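Local coordinates for glyoxalase-related enzyme (Fulvimarina pelagi, PDB 3BQX), which is of unknown function but belongs to the glyoxalase (vicinal oxygen chelate) superfamily, whose members are mostly metal-dependent enzymes, at residues A[75-80]-A[84-89]. Sequence-based numbering, arbitrary orientation.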
loop_
_atom_site.group_PDB
_atom_site.type_symbol
_atom_site.label_atom_id
_atom_site.label_comp_id
_atom_site.label_asym_id
_atom_site.label_seq_id
_atom_site.Cartn_x
_atom_site.Cartn_y
_atom_site.Cartn_z
ATOM N N HIS A 75 5.428 0.109 -9.043
ATOM C CA HIS A 75 5.992 -1.170 -9.456
ATOM C C HIS A 75 7.241 -0.761 -10.225
ATOM O O HIS A 75 7.146 -0.041 -11.218
ATOM C CB HIS A 75 5.041 -1.940 -10.381
ATOM C CG HIS A 75 5.619 -3.222 -10.900
ATOM N ND1 HIS A 75 6.250 -3.326 -12.122
ATOM C CD2 HIS A 75 5.708 -4.447 -10.329
ATOM C CE1 HIS A 75 6.701 -4.559 -12.281
ATOM N NE2 HIS A 75 6.386 -5.258 -11.205
ATOM N N ASN A 76 8.406 -1.188 -9.751
ATOM C CA ASN A 76 9.674 -0.848 -10.393
ATOM C C ASN A 76 10.186 -1.961 -11.301
ATOM O O ASN A 76 10.235 -3.126 -10.911
ATOM C CB ASN A 76 10.719 -0.517 -9.324
ATOM C CG ASN A 76 10.500 0.847 -8.694
ATOM O OD1 ASN A 76 9.409 1.419 -8.784
ATOM N ND2 ASN A 76 11.535 1.371 -8.044
ATOM N N VAL A 77 10.579 -1.584 -12.513
ATOM C CA VAL A 77 11.071 -2.541 -13.503
ATOM C C VAL A 77 12.592 -2.554 -13.591
ATOM O O VAL A 77 13.255 -1.620 -13.140
ATOM C CB VAL A 77 10.468 -2.236 -14.890
ATOM C CG1 VAL A 77 8.947 -2.289 -14.802
ATOM C CG2 VAL A 77 10.923 -0.865 -15.367
ATOM N N ARG A 78 13.142 -3.606 -14.198
ATOM C CA ARG A 78 14.592 -3.755 -14.301
ATOM C C ARG A 78 15.282 -3.066 -15.483
ATOM O O ARG A 78 16.508 -3.089 -15.576
ATOM C CB ARG A 78 14.957 -5.243 -14.287
ATOM C CG ARG A 78 14.593 -5.952 -12.986
ATOM C CD ARG A 78 15.082 -7.393 -12.985
ATOM N NE ARG A 78 14.667 -8.128 -11.791
ATOM C CZ ARG A 78 15.178 -7.946 -10.577
ATOM N NH1 ARG A 78 16.135 -7.048 -10.379
ATOM N NH2 ARG A 78 14.730 -8.667 -9.558
ATOM N N ALA A 79 14.513 -2.447 -16.371
ATOM C CA ALA A 79 15.090 -1.750 -17.518
ATOM C C ALA A 79 14.123 -0.690 -18.030
ATOM O O ALA A 79 12.910 -0.885 -17.998
ATOM C CB ALA A 79 15.429 -2.745 -18.626
ATOM N N GLU A 80 14.660 0.427 -18.517
ATOM C CA GLU A 80 13.822 1.515 -19.012
ATOM C C GLU A 80 12.874 1.073 -20.115
ATOM O O GLU A 80 11.776 1.608 -20.241
ATOM C CB GLU A 80 14.684 2.670 -19.525
ATOM C CG GLU A 80 13.946 3.989 -19.613
ATOM C CD GLU A 80 14.849 5.145 -19.998
ATOM O OE1 GLU A 80 15.923 5.297 -19.377
ATOM O OE2 GLU A 80 14.477 5.905 -20.917
ATOM N N ALA A 84 7.163 1.411 -20.770
ATOM C CA ALA A 84 6.129 1.598 -21.781
ATOM C C ALA A 84 5.312 0.342 -22.096
ATOM O O ALA A 84 4.081 0.384 -22.094
ATOM C CB ALA A 84 6.750 2.152 -23.063
ATOM N N PRO A 85 5.985 -0.786 -22.391
ATOM C CA PRO A 85 5.263 -2.026 -22.703
ATOM C C PRO A 85 4.310 -2.476 -21.596
ATOM O O PRO A 85 3.162 -2.828 -21.864
ATOM C CB PRO A 85 6.388 -3.029 -22.938
ATOM C CG PRO A 85 7.471 -2.179 -23.511
ATOM C CD PRO A 85 7.430 -0.955 -22.622
ATOM N N LEU A 86 4.790 -2.465 -20.356
ATOM C CA LEU A 86 3.961 -2.876 -19.230
ATOM C C LEU A 86 2.738 -1.972 -19.112
ATOM O O LEU A 86 1.622 -2.447 -18.916
ATOM C CB LEU A 86 4.774 -2.851 -17.931
ATOM C CG LEU A 86 4.001 -3.131 -16.634
ATOM C CD1 LEU A 86 3.140 -4.380 -16.785
ATOM C CD2 LEU A 86 4.981 -3.293 -15.481
HETATM N N MSE A 87 2.943 -0.665 -19.242
HETATM C CA MSE A 87 1.832 0.270 -19.162
HETATM C C MSE A 87 0.780 -0.004 -20.234
HETATM O O MSE A 87 -0.416 0.105 -19.970
HETATM C CB MSE A 87 2.338 1.706 -19.276
HETATM C CG MSE A 87 2.982 2.213 -17.998
HETATM SE SE MSE A 87 3.713 3.985 -18.177
HETATM C CE MSE A 87 2.096 4.969 -18.585
ATOM N N GLU A 88 1.227 -0.353 -21.438
ATOM C CA GLU A 88 0.297 -0.659 -22.522
ATOM C C GLU A 88 -0.541 -1.877 -22.146
ATOM O O GLU A 88 -1.740 -1.922 -22.415
ATOM C CB GLU A 88 1.051 -0.948 -23.823
ATOM C CG GLU A 88 1.887 0.209 -24.344
ATOM C CD GLU A 88 2.517 -0.091 -25.690
ATOM O OE1 GLU A 88 3.135 -1.168 -25.836
ATOM O OE2 GLU A 88 2.399 0.755 -26.604
ATOM N N ARG A 89 0.101 -2.863 -21.521
ATOM C CA ARG A 89 -0.588 -4.079 -21.107
ATOM C C ARG A 89 -1.617 -3.773 -20.022
ATOM O O ARG A 89 -2.706 -4.344 -20.009
ATOM C CB ARG A 89 0.419 -5.123 -20.603
ATOM C CG ARG A 89 1.372 -5.640 -21.680
ATOM C CD ARG A 89 2.010 -6.971 -21.288
ATOM N NE ARG A 89 3.032 -6.842 -20.252
ATOM C CZ ARG A 89 4.256 -6.365 -20.458
ATOM N NH1 ARG A 89 4.623 -5.966 -21.671
ATOM N NH2 ARG A 89 5.120 -6.297 -19.455
HETATM O O HOH W 1 9.740 2.280 -21.796
#
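Leu86 reaches from helix 83-92 and meets His75 and Val77 with one methyl group, CD2. Its CD2 lies 3.6 Å from His75 ND1 and 3.8 Å from His75 CE1. The approach to the imidazole is oblique, and the two side chains cross at about a right angle. In His75, CG stands anti to the backbone N (chi1 176°), which sends the ring off beside the carbonyl carbon. A chi2 of -95° then turns its ND1-CE1 side to the leucine methyl. Buried ND1 has no hydrogen-bonding partner in the model and faces the apolar methyl instead. NE2 bonds to the backbone O of Leu3 of the second subunit, so NE2 probably carries the proton. That bond ties the ring to the other chain and restrains its rotation, while Phe27 meets the same ring with its plane inclined at about 60°.

The contact belongs to a βαβββ module of the glyoxalase fold. Strand 71-76 is an edge strand of its four-stranded sheet, and helix 83-92 packs against that sheet, with Met87, a selenomethionine, on Ile123 and Val113.

Val77 touches the same leucine methyl more loosely, CG1 to Leu86 CD2 being 4.1 Å. The valine and leucine side chains run antiparallel, one alongside the other. Nearer the turn, a water bridges the backbones. It donates to Glu80 O at 2.6 Å and accepts from Ala84 N at 2.9 Å.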